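Local coordinates for protein soluble inorganic pyrophosphatase (PDB 5WRT) that probably hydrolyses inorganic pyrophosphate to phosphate with magnesium ions, this chain holding the pyrophosphatase domain of a longer Toxoplasma gondii protein, at residues 28-33 with 63-68; 35-40 with 46-51; 158-161 with 166-169; 190-195 with 200-205. All coordinates share one frame; numbering follows the deposited sequence.

Contact 1 (28-33 with 63-68); sequences SPWHDI and MQLRLP
Leu65 covers one face of the Trp30 indole with both methyl groups: CD1 makes a CH-pi contact 4.1 Å from the centroid of the six-membered ring and 17° off its normal, while Leu65 CD2 lies nearer the rim, 3.6 Å from Trp30 CE3. The indole packs edge-to-face with Tyr228, and its NE1 bonds to Thr99 O. Next to it, the His31 ring has Trp30 CD2 above one face. A water in the plane of the imidazole, 2.8 Å from His31 NE2, donates to Leu65 O. Here the loop following strand 26-27 meets the connection between antiparallel strands 57-63 and 72-74, where a type I turn runs from Gln64 to Leu67. Met63 runs antiparallel alongside Pro29, extended at chi2 (-174°), which carries SD to 3.7 Å from Pro29 CG and 4.0 Å from Trp30 CB. Met63 N donates to OE2 of Glu52, a magnesium ligand of this protein, although that ion is not bound to this chain here.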
loop_
_atom_site.group_PDB
_atom_site.type_symbol
_atom_site.label_atom_id
_atom_site.label_comp_id
_atom_site.label_asym_id
_atom_site.label_seq_id
_atom_site.Cartn_x
_atom_site.Cartn_y
_atom_site.Cartn_z
ATOM N N SER A 28 -15.478 -27.811 7.274
ATOM C CA SER A 28 -15.395 -26.569 6.514
ATOM C C SER A 28 -15.065 -25.401 7.438
ATOM O O SER A 28 -15.762 -25.193 8.436
ATOM C CB SER A 28 -16.714 -26.302 5.789
ATOM O OG SER A 28 -16.724 -25.017 5.191
ATOM N N PRO A 29 -14.020 -24.624 7.142
ATOM C CA PRO A 29 -13.759 -23.414 7.939
ATOM C C PRO A 29 -14.876 -22.391 7.875
ATOM O O PRO A 29 -14.996 -21.575 8.796
ATOM C CB PRO A 29 -12.465 -22.858 7.328
ATOM C CG PRO A 29 -12.336 -23.520 5.992
ATOM C CD PRO A 29 -12.979 -24.862 6.128
ATOM N N TRP A 30 -15.694 -22.401 6.822
ATOM C CA TRP A 30 -16.797 -21.456 6.709
ATOM C C TRP A 30 -18.063 -21.964 7.384
ATOM O O TRP A 30 -18.765 -21.190 8.044
ATOM C CB TRP A 30 -17.088 -21.151 5.236
ATOM C CG TRP A 30 -18.085 -20.041 5.043
ATOM C CD1 TRP A 30 -18.195 -18.903 5.789
ATOM C CD2 TRP A 30 -19.111 -19.964 4.042
ATOM N NE1 TRP A 30 -19.223 -18.123 5.316
ATOM C CE2 TRP A 30 -19.800 -18.752 4.243
ATOM C CE3 TRP A 30 -19.511 -20.802 2.996
ATOM C CZ2 TRP A 30 -20.869 -18.357 3.438
ATOM C CZ3 TRP A 30 -20.572 -20.408 2.197
ATOM C CH2 TRP A 30 -21.238 -19.196 2.423
ATOM N N HIS A 31 -18.369 -23.253 7.234
ATOM C CA HIS A 31 -19.628 -23.804 7.720
ATOM C C HIS A 31 -19.533 -24.374 9.132
ATOM O O HIS A 31 -20.452 -24.171 9.932
ATOM C CB HIS A 31 -20.129 -24.905 6.783
ATOM C CG HIS A 31 -20.463 -24.432 5.406
ATOM N ND1 HIS A 31 -21.491 -23.552 5.149
ATOM C CD2 HIS A 31 -19.913 -24.732 4.207
ATOM C CE1 HIS A 31 -21.554 -23.322 3.851
ATOM N NE2 HIS A 31 -20.607 -24.025 3.256
ATOM N N ASP A 32 -18.459 -25.092 9.465
ATOM C CA ASP A 32 -18.470 -25.899 10.676
ATOM C C ASP A 32 -17.642 -25.327 11.817
ATOM O O ASP A 32 -17.685 -25.877 12.919
ATOM C CB ASP A 32 -17.969 -27.312 10.364
ATOM C CG ASP A 32 -18.519 -27.865 9.061
ATOM O OD1 ASP A 32 -19.745 -27.815 8.833
ATOM O OD2 ASP A 32 -17.693 -28.335 8.240
ATOM N N ILE A 33 -16.910 -24.241 11.595
ATOM C CA ILE A 33 -16.209 -23.557 12.686
ATOM C C ILE A 33 -17.154 -22.557 13.335
ATOM O O ILE A 33 -17.745 -21.727 12.632
ATOM C CB ILE A 33 -14.924 -22.883 12.193
ATOM C CG1 ILE A 33 -13.909 -23.944 11.776
ATOM C CG2 ILE A 33 -14.335 -21.987 13.276
ATOM C CD1 ILE A 33 -12.541 -23.400 11.495
ATOM N N MET A 63 -10.966 -19.093 0.776
ATOM C CA MET A 63 -11.810 -20.273 0.896
ATOM C C MET A 63 -12.593 -20.485 -0.393
ATOM O O MET A 63 -13.211 -19.553 -0.918
ATOM C CB MET A 63 -12.767 -20.117 2.077
ATOM C CG MET A 63 -12.088 -20.129 3.436
ATOM S SD MET A 63 -13.254 -20.125 4.814
ATOM C CE MET A 63 -13.858 -18.439 4.759
ATOM N N GLN A 64 -12.570 -21.716 -0.904
ATOM C CA GLN A 64 -13.283 -22.066 -2.135
ATOM C C GLN A 64 -14.660 -22.584 -1.738
ATOM O O GLN A 64 -14.845 -23.764 -1.436
ATOM C CB GLN A 64 -12.495 -23.091 -2.941
ATOM C CG GLN A 64 -11.095 -22.631 -3.334
ATOM C CD GLN A 64 -11.109 -21.344 -4.141
ATOM O OE1 GLN A 64 -11.824 -21.230 -5.136
ATOM N NE2 GLN A 64 -10.315 -20.369 -3.714
ATOM N N LEU A 65 -15.645 -21.684 -1.750
ATOM C CA LEU A 65 -16.960 -21.996 -1.201
ATOM C C LEU A 65 -17.722 -23.033 -2.021
ATOM O O LEU A 65 -18.640 -23.667 -1.490
ATOM C CB LEU A 65 -17.786 -20.712 -1.084
ATOM C CG LEU A 65 -17.137 -19.579 -0.281
ATOM C CD1 LEU A 65 -18.109 -18.427 -0.076
ATOM C CD2 LEU A 65 -16.608 -20.081 1.057
ATOM N N ARG A 66 -17.366 -23.228 -3.292
ATOM C CA ARG A 66 -18.050 -24.231 -4.105
ATOM C C ARG A 66 -17.585 -25.647 -3.791
ATOM O O ARG A 66 -18.342 -26.601 -4.000
ATOM C CB ARG A 66 -17.849 -23.944 -5.594
ATOM C CG ARG A 66 -18.716 -22.819 -6.133
ATOM C CD ARG A 66 -18.358 -22.489 -7.573
ATOM N NE ARG A 66 -18.276 -23.686 -8.406
ATOM C CZ ARG A 66 -19.071 -23.931 -9.444
ATOM N NH1 ARG A 66 -20.009 -23.057 -9.782
ATOM N NH2 ARG A 66 -18.924 -25.047 -10.148
ATOM N N LEU A 67 -16.367 -25.802 -3.292
ATOM C CA LEU A 67 -15.776 -27.121 -3.138
ATOM C C LEU A 67 -16.199 -27.749 -1.814
ATOM O O LEU A 67 -16.547 -27.037 -0.866
ATOM C CB LEU A 67 -14.254 -27.024 -3.199
ATOM C CG LEU A 67 -13.682 -26.369 -4.457
ATOM C CD1 LEU A 67 -12.174 -26.539 -4.516
ATOM C CD2 LEU A 67 -14.335 -26.941 -5.707
ATOM N N PRO A 68 -16.192 -29.079 -1.725
ATOM C CA PRO A 68 -16.527 -29.731 -0.453
ATOM C C PRO A 68 -15.516 -29.368 0.625
ATOM O O PRO A 68 -14.304 -29.397 0.398
ATOM C CB PRO A 68 -16.490 -31.225 -0.797
ATOM C CG PRO A 68 -15.640 -31.315 -2.022
ATOM C CD PRO A 68 -15.915 -30.059 -2.790
HETATM O O HOH W 1 -20.436 -24.022 0.474
#

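Contact 2 (35-40 with 46-51); sequences LFPNGR and LFNMVV
Phe36 and Phe47 run alongside each other in the same direction, their ring centroids 5.3 Å apart and their planes inclined by 46°. The rings meet at one corner, where Phe36 CE1 comes within 3.4 Å of Phe47 CE2. In both, CG is anti to the carbonyl carbon (chi1 -55°), which leaves each ring beside its own backbone N. Leu35 takes the other course: its CG, anti to the backbone N (chi1 174°), lies over the centre of one Phe36 face, and CD1 extends from it to the edge of the Phe47 ring. Arg40 CG packs on the opposite face of Phe36, which is thus sandwiched between aliphatic groups of its own loop. Pro37 runs antiparallel alongside the amide of Asn48, its CB 3.4 Å from Asn48 ND2, and sets CG against Leu46 CB at 4.0 Å; Asn48 ND2 also makes a weak hydrogen bond to Pro34 O. The backbones are joined by Asn48 N donating to Leu35 O at 2.8 Å, and by a water that donates to Leu46 O and Gly39 O while accepting from Asn38 N. The loop thereby closes on the beginning of strand 47-53, which pairs with strand 136-149 in the central mixed sheet. Beyond the aromatic pair lies helix 214-232, with Tyr222 against Phe36 and Val221 against Phe47; Pro138 of strand 136-149 backs Pro37 and Leu46.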
loop_
_atom_site.group_PDB
_atom_site.type_symbol
_atom_site.label_atom_id
_atom_site.label_comp_id
_atom_site.label_asym_id
_atom_site.label_seq_id
_atom_site.Cartn_x
_atom_site.Cartn_y
_atom_site.Cartn_z
ATOM N N LEU A 35 -18.538 -19.255 14.961
ATOM C CA LEU A 35 -18.109 -17.863 14.909
ATOM C C LEU A 35 -17.612 -17.388 16.271
ATOM O O LEU A 35 -16.633 -16.638 16.353
ATOM C CB LEU A 35 -19.252 -16.976 14.417
ATOM C CG LEU A 35 -18.984 -15.470 14.453
ATOM C CD1 LEU A 35 -17.764 -15.122 13.614
ATOM C CD2 LEU A 35 -20.202 -14.693 13.987
ATOM N N PHE A 36 -18.266 -17.824 17.347
ATOM C CA PHE A 36 -17.873 -17.468 18.708
ATOM C C PHE A 36 -17.211 -18.663 19.380
ATOM O O PHE A 36 -17.904 -19.607 19.789
ATOM C CB PHE A 36 -19.080 -16.997 19.524
ATOM C CG PHE A 36 -19.831 -15.857 18.899
ATOM C CD1 PHE A 36 -19.338 -14.566 18.969
ATOM C CD2 PHE A 36 -21.038 -16.074 18.254
ATOM C CE1 PHE A 36 -20.030 -13.513 18.402
ATOM C CE2 PHE A 36 -21.734 -15.025 17.685
ATOM C CZ PHE A 36 -21.227 -13.743 17.759
ATOM N N PRO A 37 -15.883 -18.677 19.516
ATOM C CA PRO A 37 -15.223 -19.860 20.096
ATOM C C PRO A 37 -15.620 -20.138 21.539
ATOM O O PRO A 37 -15.551 -21.294 21.971
ATOM C CB PRO A 37 -13.729 -19.528 19.968
ATOM C CG PRO A 37 -13.669 -18.042 19.810
ATOM C CD PRO A 37 -14.920 -17.648 19.091
ATOM N N ASN A 38 -16.037 -19.123 22.300
ATOM C CA ASN A 38 -16.545 -19.318 23.654
ATOM C C ASN A 38 -17.954 -18.752 23.807
ATOM O O ASN A 38 -18.314 -18.248 24.871
ATOM C CB ASN A 38 -15.618 -18.694 24.698
ATOM C CG ASN A 38 -14.151 -18.932 24.406
ATOM O OD1 ASN A 38 -13.770 -19.965 23.860
ATOM N ND2 ASN A 38 -13.315 -17.970 24.781
ATOM N N GLY A 39 -18.759 -18.833 22.756
ATOM C CA GLY A 39 -20.125 -18.368 22.816
ATOM C C GLY A 39 -20.233 -16.854 22.762
ATOM O O GLY A 39 -19.267 -16.117 22.957
ATOM N N ARG A 40 -21.452 -16.386 22.493
ATOM C CA ARG A 40 -21.694 -14.955 22.363
ATOM C C ARG A 40 -21.617 -14.221 23.696
ATOM O O ARG A 40 -21.537 -12.987 23.698
ATOM C CB ARG A 40 -23.061 -14.719 21.718
ATOM C CG ARG A 40 -23.206 -13.379 21.010
ATOM C CD ARG A 40 -24.647 -13.137 20.579
ATOM N NE ARG A 40 -25.153 -14.219 19.737
ATOM C CZ ARG A 40 -25.414 -14.094 18.440
ATOM N NH1 ARG A 40 -25.218 -12.930 17.831
ATOM N NH2 ARG A 40 -25.870 -15.132 17.749
ATOM N N LEU A 46 -14.972 -12.747 21.864
ATOM C CA LEU A 46 -14.028 -13.294 20.903
ATOM C C LEU A 46 -14.762 -13.812 19.677
ATOM O O LEU A 46 -15.817 -14.444 19.793
ATOM C CB LEU A 46 -13.201 -14.424 21.525
ATOM C CG LEU A 46 -12.229 -14.010 22.630
ATOM C CD1 LEU A 46 -11.390 -15.197 23.079
ATOM C CD2 LEU A 46 -11.341 -12.871 22.154
ATOM N N PHE A 47 -14.200 -13.537 18.505
ATOM C CA PHE A 47 -14.671 -14.092 17.248
ATOM C C PHE A 47 -13.549 -14.940 16.673
ATOM O O PHE A 47 -12.372 -14.592 16.810
ATOM C CB PHE A 47 -15.047 -13.009 16.225
ATOM C CG PHE A 47 -16.057 -12.009 16.716
ATOM C CD1 PHE A 47 -15.685 -10.992 17.578
ATOM C CD2 PHE A 47 -17.374 -12.073 16.290
ATOM C CE1 PHE A 47 -16.609 -10.064 18.017
ATOM C CE2 PHE A 47 -18.303 -11.149 16.726
ATOM C CZ PHE A 47 -17.920 -10.143 17.590
ATOM N N ASN A 48 -13.901 -16.043 16.027
ATOM C CA ASN A 48 -12.890 -16.832 15.343
ATOM C C ASN A 48 -12.610 -16.237 13.972
ATOM O O ASN A 48 -13.519 -15.775 13.277
ATOM C CB ASN A 48 -13.319 -18.295 15.219
ATOM C CG ASN A 48 -12.723 -19.168 16.309
ATOM O OD1 ASN A 48 -11.615 -18.915 16.786
ATOM N ND2 ASN A 48 -13.447 -20.208 16.696
ATOM N N MET A 49 -11.336 -16.232 13.597
ATOM C CA MET A 49 -10.896 -15.736 12.303
ATOM C C MET A 49 -10.203 -16.862 11.556
ATOM O O MET A 49 -9.292 -17.499 12.095
ATOM C CB MET A 49 -9.948 -14.545 12.464
ATOM C CG MET A 49 -9.066 -14.287 11.249
ATOM S SD MET A 49 -7.871 -12.965 11.531
ATOM C CE MET A 49 -7.247 -12.706 9.870
ATOM N N VAL A 50 -10.643 -17.112 10.328
ATOM C CA VAL A 50 -9.970 -18.053 9.443
ATOM C C VAL A 50 -8.953 -17.254 8.638
ATOM O O VAL A 50 -9.322 -16.405 7.821
ATOM C CB VAL A 50 -10.962 -18.784 8.529
ATOM C CG1 VAL A 50 -10.217 -19.642 7.513
ATOM C CG2 VAL A 50 -11.915 -19.636 9.355
ATOM N N VAL A 51 -7.673 -17.517 8.876
ATOM C CA VAL A 51 -6.608 -16.787 8.199
ATOM C C VAL A 51 -6.466 -17.343 6.789
ATOM O O VAL A 51 -6.174 -18.529 6.606
ATOM C CB VAL A 51 -5.287 -16.895 8.973
ATOM C CG1 VAL A 51 -4.182 -16.140 8.248
ATOM C CG2 VAL A 51 -5.461 -16.375 10.392
HETATM O O HOH W 2 -16.451 -16.353 21.744
#

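Contact 3 (158-161 with 166-169); sequences LAIR and LFSQ
Phe167 reaches back to the end of strand 152-161, where its ring meets Ile160 and Arg161. From CB, which lies 3.9 Å from Arg161 O, the side chain leaves with CG anti to the backbone N (chi1 177°), which sets the ring beside the carbonyl oxygens of Ile160 and Arg161. CG passes Arg161 O at a longer range. The next atom, CD1, makes the nearest approach, 3.5 Å from Arg161 O, and also packs 4.0 Å from Ile160 CG2. Strand 152-161 belongs to the curved central sheet of the pyrophosphatase fold, pairing with strands 115-125 and 136-149; the chain leaves it here and turns away on the way to helix 173-179. Further out on the ring, CE1 lies 3.9 Å from Ile160 O, which sits in the ring plane at its edge. CZ, the tip, packs against Leu46 CD2. Ile160 CG1, meanwhile, packs 4.1 Å from Phe167 CA, at the base of the side chain. Lys140 of strand 136-149 makes a cation-pi contact with the ring, and its NZ also donates to Phe167 O.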
loop_
_atom_site.group_PDB
_atom_site.type_symbol
_atom_site.label_atom_id
_atom_site.label_comp_id
_atom_site.label_asym_id
_atom_site.label_seq_id
_atom_site.Cartn_x
_atom_site.Cartn_y
_atom_site.Cartn_z
ATOM N N LEU A 158 -11.324 -4.679 11.631
ATOM C CA LEU A 158 -10.010 -4.714 12.254
ATOM C C LEU A 158 -10.109 -5.436 13.589
ATOM O O LEU A 158 -11.034 -5.194 14.370
ATOM C CB LEU A 158 -9.454 -3.302 12.456
ATOM C CG LEU A 158 -9.700 -2.298 11.328
ATOM C CD1 LEU A 158 -9.292 -0.898 11.759
ATOM C CD2 LEU A 158 -8.964 -2.706 10.059
ATOM N N ALA A 159 -9.147 -6.319 13.852
ATOM C CA ALA A 159 -9.211 -7.163 15.034
ATOM C C ALA A 159 -7.803 -7.437 15.539
ATOM O O ALA A 159 -6.815 -7.222 14.832
ATOM C CB ALA A 159 -9.943 -8.477 14.740
ATOM N N ILE A 160 -7.720 -7.914 16.779
ATOM C CA ILE A 160 -6.448 -8.257 17.401
ATOM C C ILE A 160 -6.530 -9.684 17.928
ATOM O O ILE A 160 -7.519 -10.067 18.564
ATOM C CB ILE A 160 -6.061 -7.273 18.524
ATOM C CG1 ILE A 160 -4.743 -7.700 19.174
ATOM C CG2 ILE A 160 -7.169 -7.150 19.563
ATOM C CD1 ILE A 160 -3.534 -7.493 18.287
ATOM N N ARG A 161 -5.493 -10.464 17.644
ATOM C CA ARG A 161 -5.438 -11.866 18.034
ATOM C C ARG A 161 -5.301 -12.004 19.547
ATOM O O ARG A 161 -4.484 -11.320 20.168
ATOM C CB ARG A 161 -4.256 -12.523 17.323
ATOM C CG ARG A 161 -4.020 -13.979 17.615
ATOM C CD ARG A 161 -2.815 -14.469 16.819
ATOM N NE ARG A 161 -1.567 -13.879 17.298
ATOM C CZ ARG A 161 -0.856 -14.360 18.312
ATOM N NH1 ARG A 161 -1.265 -15.445 18.954
ATOM N NH2 ARG A 161 0.266 -13.758 18.683
ATOM N N LEU A 166 -0.450 -6.990 22.971
ATOM C CA LEU A 166 -1.279 -5.810 23.176
ATOM C C LEU A 166 -2.772 -6.122 23.248
ATOM O O LEU A 166 -3.583 -5.192 23.207
ATOM C CB LEU A 166 -1.035 -4.797 22.057
ATOM C CG LEU A 166 0.393 -4.323 21.800
ATOM C CD1 LEU A 166 0.464 -3.529 20.503
ATOM C CD2 LEU A 166 0.882 -3.480 22.964
ATOM N N PHE A 167 -3.149 -7.399 23.348
ATOM C CA PHE A 167 -4.558 -7.773 23.319
ATOM C C PHE A 167 -5.364 -7.039 24.385
ATOM O O PHE A 167 -6.347 -6.355 24.079
ATOM C CB PHE A 167 -4.696 -9.286 23.489
ATOM C CG PHE A 167 -6.117 -9.760 23.545
ATOM C CD1 PHE A 167 -6.818 -10.008 22.379
ATOM C CD2 PHE A 167 -6.752 -9.964 24.761
ATOM C CE1 PHE A 167 -8.122 -10.448 22.420
ATOM C CE2 PHE A 167 -8.060 -10.401 24.809
ATOM C CZ PHE A 167 -8.745 -10.644 23.635
ATOM N N SER A 168 -4.956 -7.169 25.649
ATOM C CA SER A 168 -5.710 -6.554 26.737
ATOM C C SER A 168 -5.663 -5.032 26.696
ATOM O O SER A 168 -6.492 -4.381 27.341
ATOM C CB SER A 168 -5.195 -7.051 28.088
ATOM O OG SER A 168 -3.845 -6.673 28.284
ATOM N N GLN A 169 -4.712 -4.455 25.964
ATOM C CA GLN A 169 -4.567 -3.009 25.884
ATOM C C GLN A 169 -5.323 -2.389 24.717
ATOM O O GLN A 169 -5.500 -1.166 24.692
ATOM C CB GLN A 169 -3.086 -2.642 25.766
ATOM C CG GLN A 169 -2.306 -2.748 27.060
ATOM C CD GLN A 169 -0.886 -2.253 26.906
ATOM O OE1 GLN A 169 0.015 -3.016 26.559
ATOM N NE2 GLN A 169 -0.678 -0.964 27.151
#

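Contact 4 (190-195 with 200-205); sequences WFRWYK and NVVNQF
Hydrogen bonds from Asn203 hold the contact together. Its side-chain ND2 donates to Phe191 O at 2.8 Å, nearly along the C=O axis, and its backbone N donates to Arg192 O at 3.0 Å. With CG beside the backbone N (chi1 -64°), the amide is directed at Phe191 O. Two waters add bridges: one donates to Arg192 O and Val201 O while accepting from Lys195 N; the other accepts from Arg192 NH1 in the guanidinium plane and donates to Asn203 O at 2.6 Å. Apolar packing surrounds these bonds. Arg192 CB lies at the edge of the Phe205 ring, 3.5 Å from CE1. Val202 divides its methyls, CG1 against Arg192 CG and CG2 3.8 Å from Trp193 CZ3. The charges find partners beyond the two segments: Arg192 makes salt bridges to Glu189 and Glu209, and Lys195 to Asp149. Phe205 CD1 stands over a face of the charged Arg192 guanidinium. Trp193 NE1 bonds to Gly182 O of the second subunit, joining this corner to the dimer interface. The contact folds the end of helix 183-193 against the start of strand 204-212, across the short helix 196-199. Chemically, the amide N-H and backbone N-H of Asn203 satisfy two successive carbonyls of 190-195, Phe191 O and Arg192 O, while the Arg192 charge is probably balanced by its two glutamates.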
loop_
_atom_site.group_PDB
_atom_site.type_symbol
_atom_site.label_atom_id
_atom_site.label_comp_id
_atom_site.label_asym_id
_atom_site.label_seq_id
_atom_site.Cartn_x
_atom_site.Cartn_y
_atom_site.Cartn_z
ATOM N N TRP A 190 -4.124 0.965 2.040
ATOM C CA TRP A 190 -3.847 -0.263 1.304
ATOM C C TRP A 190 -5.051 -0.679 0.471
ATOM O O TRP A 190 -4.935 -0.922 -0.736
ATOM C CB TRP A 190 -3.450 -1.382 2.269
ATOM C CG TRP A 190 -2.726 -2.511 1.599
ATOM C CD1 TRP A 190 -1.376 -2.707 1.557
ATOM C CD2 TRP A 190 -3.311 -3.592 0.861
ATOM N NE1 TRP A 190 -1.084 -3.844 0.846
ATOM C CE2 TRP A 190 -2.254 -4.406 0.405
ATOM C CE3 TRP A 190 -4.624 -3.953 0.544
ATOM C CZ2 TRP A 190 -2.470 -5.558 -0.350
ATOM C CZ3 TRP A 190 -4.836 -5.097 -0.206
ATOM C CH2 TRP A 190 -3.765 -5.885 -0.645
ATOM N N PHE A 191 -6.224 -0.757 1.098
ATOM C CA PHE A 191 -7.419 -1.188 0.387
ATOM C C PHE A 191 -8.004 -0.100 -0.505
ATOM O O PHE A 191 -8.804 -0.415 -1.392
ATOM C CB PHE A 191 -8.464 -1.689 1.384
ATOM C CG PHE A 191 -8.157 -3.055 1.927
ATOM C CD1 PHE A 191 -8.390 -4.185 1.158
ATOM C CD2 PHE A 191 -7.608 -3.211 3.188
ATOM C CE1 PHE A 191 -8.099 -5.446 1.647
ATOM C CE2 PHE A 191 -7.312 -4.470 3.681
ATOM C CZ PHE A 191 -7.559 -5.589 2.909
ATOM N N ARG A 192 -7.622 1.162 -0.301
ATOM C CA ARG A 192 -8.062 2.211 -1.214
ATOM C C ARG A 192 -7.352 2.106 -2.559
ATOM O O ARG A 192 -7.962 2.339 -3.609
ATOM C CB ARG A 192 -7.826 3.592 -0.600
ATOM C CG ARG A 192 -8.497 4.726 -1.371
ATOM C CD ARG A 192 -7.695 6.019 -1.304
ATOM N NE ARG A 192 -7.539 6.509 0.062
ATOM C CZ ARG A 192 -8.432 7.265 0.695
ATOM N NH1 ARG A 192 -9.553 7.626 0.084
ATOM N NH2 ARG A 192 -8.200 7.664 1.938
ATOM N N TRP A 193 -6.069 1.742 -2.550
ATOM C CA TRP A 193 -5.217 1.865 -3.724
ATOM C C TRP A 193 -4.875 0.543 -4.401
ATOM O O TRP A 193 -4.374 0.567 -5.530
ATOM C CB TRP A 193 -3.909 2.579 -3.346
ATOM C CG TRP A 193 -4.079 4.033 -3.022
ATOM C CD1 TRP A 193 -4.153 4.595 -1.778
ATOM C CD2 TRP A 193 -4.187 5.114 -3.956
ATOM N NE1 TRP A 193 -4.307 5.956 -1.881
ATOM C CE2 TRP A 193 -4.330 6.301 -3.208
ATOM C CE3 TRP A 193 -4.179 5.194 -5.352
ATOM C CZ2 TRP A 193 -4.465 7.552 -3.809
ATOM C CZ3 TRP A 193 -4.312 6.436 -5.947
ATOM C CH2 TRP A 193 -4.453 7.598 -5.176
ATOM N N TYR A 194 -5.127 -0.602 -3.761
ATOM C CA TYR A 194 -4.516 -1.848 -4.228
ATOM C C TYR A 194 -5.068 -2.346 -5.561
ATOM O O TYR A 194 -4.450 -3.220 -6.177
ATOM C CB TYR A 194 -4.653 -2.943 -3.167
ATOM C CG TYR A 194 -6.015 -3.590 -3.079
ATOM C CD1 TYR A 194 -7.136 -2.849 -2.735
ATOM C CD2 TYR A 194 -6.176 -4.946 -3.330
ATOM C CE1 TYR A 194 -8.383 -3.440 -2.647
ATOM C CE2 TYR A 194 -7.417 -5.547 -3.245
ATOM C CZ TYR A 194 -8.518 -4.788 -2.903
ATOM O OH TYR A 194 -9.758 -5.380 -2.815
ATOM N N LYS A 195 -6.201 -1.828 -6.026
ATOM C CA LYS A 195 -6.743 -2.247 -7.311
ATOM C C LYS A 195 -6.530 -1.206 -8.405
ATOM O O LYS A 195 -7.103 -1.337 -9.493
ATOM C CB LYS A 195 -8.231 -2.572 -7.174
ATOM C CG LYS A 195 -8.539 -3.813 -6.352
ATOM C CD LYS A 195 -10.045 -3.982 -6.191
ATOM C CE LYS A 195 -10.409 -5.448 -5.929
ATOM N NZ LYS A 195 -11.725 -5.857 -6.529
ATOM N N ASN A 200 -7.506 0.018 -12.460
ATOM C CA ASN A 200 -7.484 1.467 -12.673
ATOM C C ASN A 200 -8.614 2.164 -11.916
ATOM O O ASN A 200 -9.214 3.124 -12.400
ATOM C CB ASN A 200 -7.530 1.805 -14.165
ATOM C CG ASN A 200 -7.115 3.233 -14.454
ATOM O OD1 ASN A 200 -7.816 3.968 -15.150
ATOM N ND2 ASN A 200 -5.968 3.634 -13.918
ATOM N N VAL A 201 -8.913 1.670 -10.718
ATOM C CA VAL A 201 -9.961 2.229 -9.876
ATOM C C VAL A 201 -9.368 2.553 -8.513
ATOM O O VAL A 201 -8.542 1.799 -7.986
ATOM C CB VAL A 201 -11.165 1.276 -9.720
ATOM C CG1 VAL A 201 -11.961 1.206 -11.017
ATOM C CG2 VAL A 201 -10.703 -0.099 -9.282
ATOM N N VAL A 202 -9.778 3.684 -7.953
ATOM C CA VAL A 202 -9.478 4.031 -6.571
ATOM C C VAL A 202 -10.750 3.817 -5.766
ATOM O O VAL A 202 -11.796 4.404 -6.073
ATOM C CB VAL A 202 -8.980 5.479 -6.448
ATOM C CG1 VAL A 202 -8.705 5.821 -4.993
ATOM C CG2 VAL A 202 -7.737 5.688 -7.296
ATOM N N ASN A 203 -10.672 2.974 -4.740
ATOM C CA ASN A 203 -11.861 2.668 -3.962
ATOM C C ASN A 203 -12.238 3.848 -3.070
ATOM O O ASN A 203 -11.429 4.733 -2.781
ATOM C CB ASN A 203 -11.642 1.417 -3.111
ATOM C CG ASN A 203 -11.420 0.171 -3.947
ATOM O OD1 ASN A 203 -12.230 -0.161 -4.814
ATOM N ND2 ASN A 203 -10.323 -0.531 -3.682
ATOM N N GLN A 204 -13.491 3.848 -2.634
ATOM C CA GLN A 204 -14.002 4.840 -1.702
ATOM C C GLN A 204 -14.305 4.178 -0.365
ATOM O O GLN A 204 -14.281 2.952 -0.228
ATOM C CB GLN A 204 -15.258 5.523 -2.255
ATOM C CG GLN A 204 -15.119 6.048 -3.672
ATOM C CD GLN A 204 -16.439 6.537 -4.233
ATOM O OE1 GLN A 204 -16.641 7.737 -4.419
ATOM N NE2 GLN A 204 -17.351 5.607 -4.496
ATOM N N PHE A 205 -14.590 5.012 0.630
ATOM C CA PHE A 205 -14.962 4.541 1.955
ATOM C C PHE A 205 -16.209 5.272 2.420
ATOM O O PHE A 205 -16.298 6.497 2.299
ATOM C CB PHE A 205 -13.824 4.746 2.961
ATOM C CG PHE A 205 -12.638 3.860 2.718
ATOM C CD1 PHE A 205 -11.591 4.287 1.917
ATOM C CD2 PHE A 205 -12.572 2.598 3.286
ATOM C CE1 PHE A 205 -10.498 3.469 1.688
ATOM C CE2 PHE A 205 -11.483 1.775 3.058
ATOM C CZ PHE A 205 -10.444 2.212 2.258
HETATM O O HOH W 3 -8.002 0.561 -5.766
HETATM O O HOH W 4 -10.969 7.185 -2.093
#

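Contacts 1 and 2 touch, with contact 2 nested inside the loop that contact 1 closes; Met63 SD lies 4.1 Å from Val50 CG1. Contact 2 meets contact 3, where Leu46 CD2 packs 3.7 Å from Phe167 CZ. Contacts 2, 3 and 4 reach the same mixed sheet, but contact 4 lies across the chain's centre from contacts 1 and 2, its centre 28 and 29 Å from theirs. Contacts 1 and 4 approach the magnesium site of Asp117, Asp122 and Asp154: Met63 is about 8 Å from Asp122 and Tyr194 about 5 Å from Asp154, side chain to side chain. A bound magnesium ion is about 7 Å from Met63 and 8 Å from Tyr194. Contact 3 is remote.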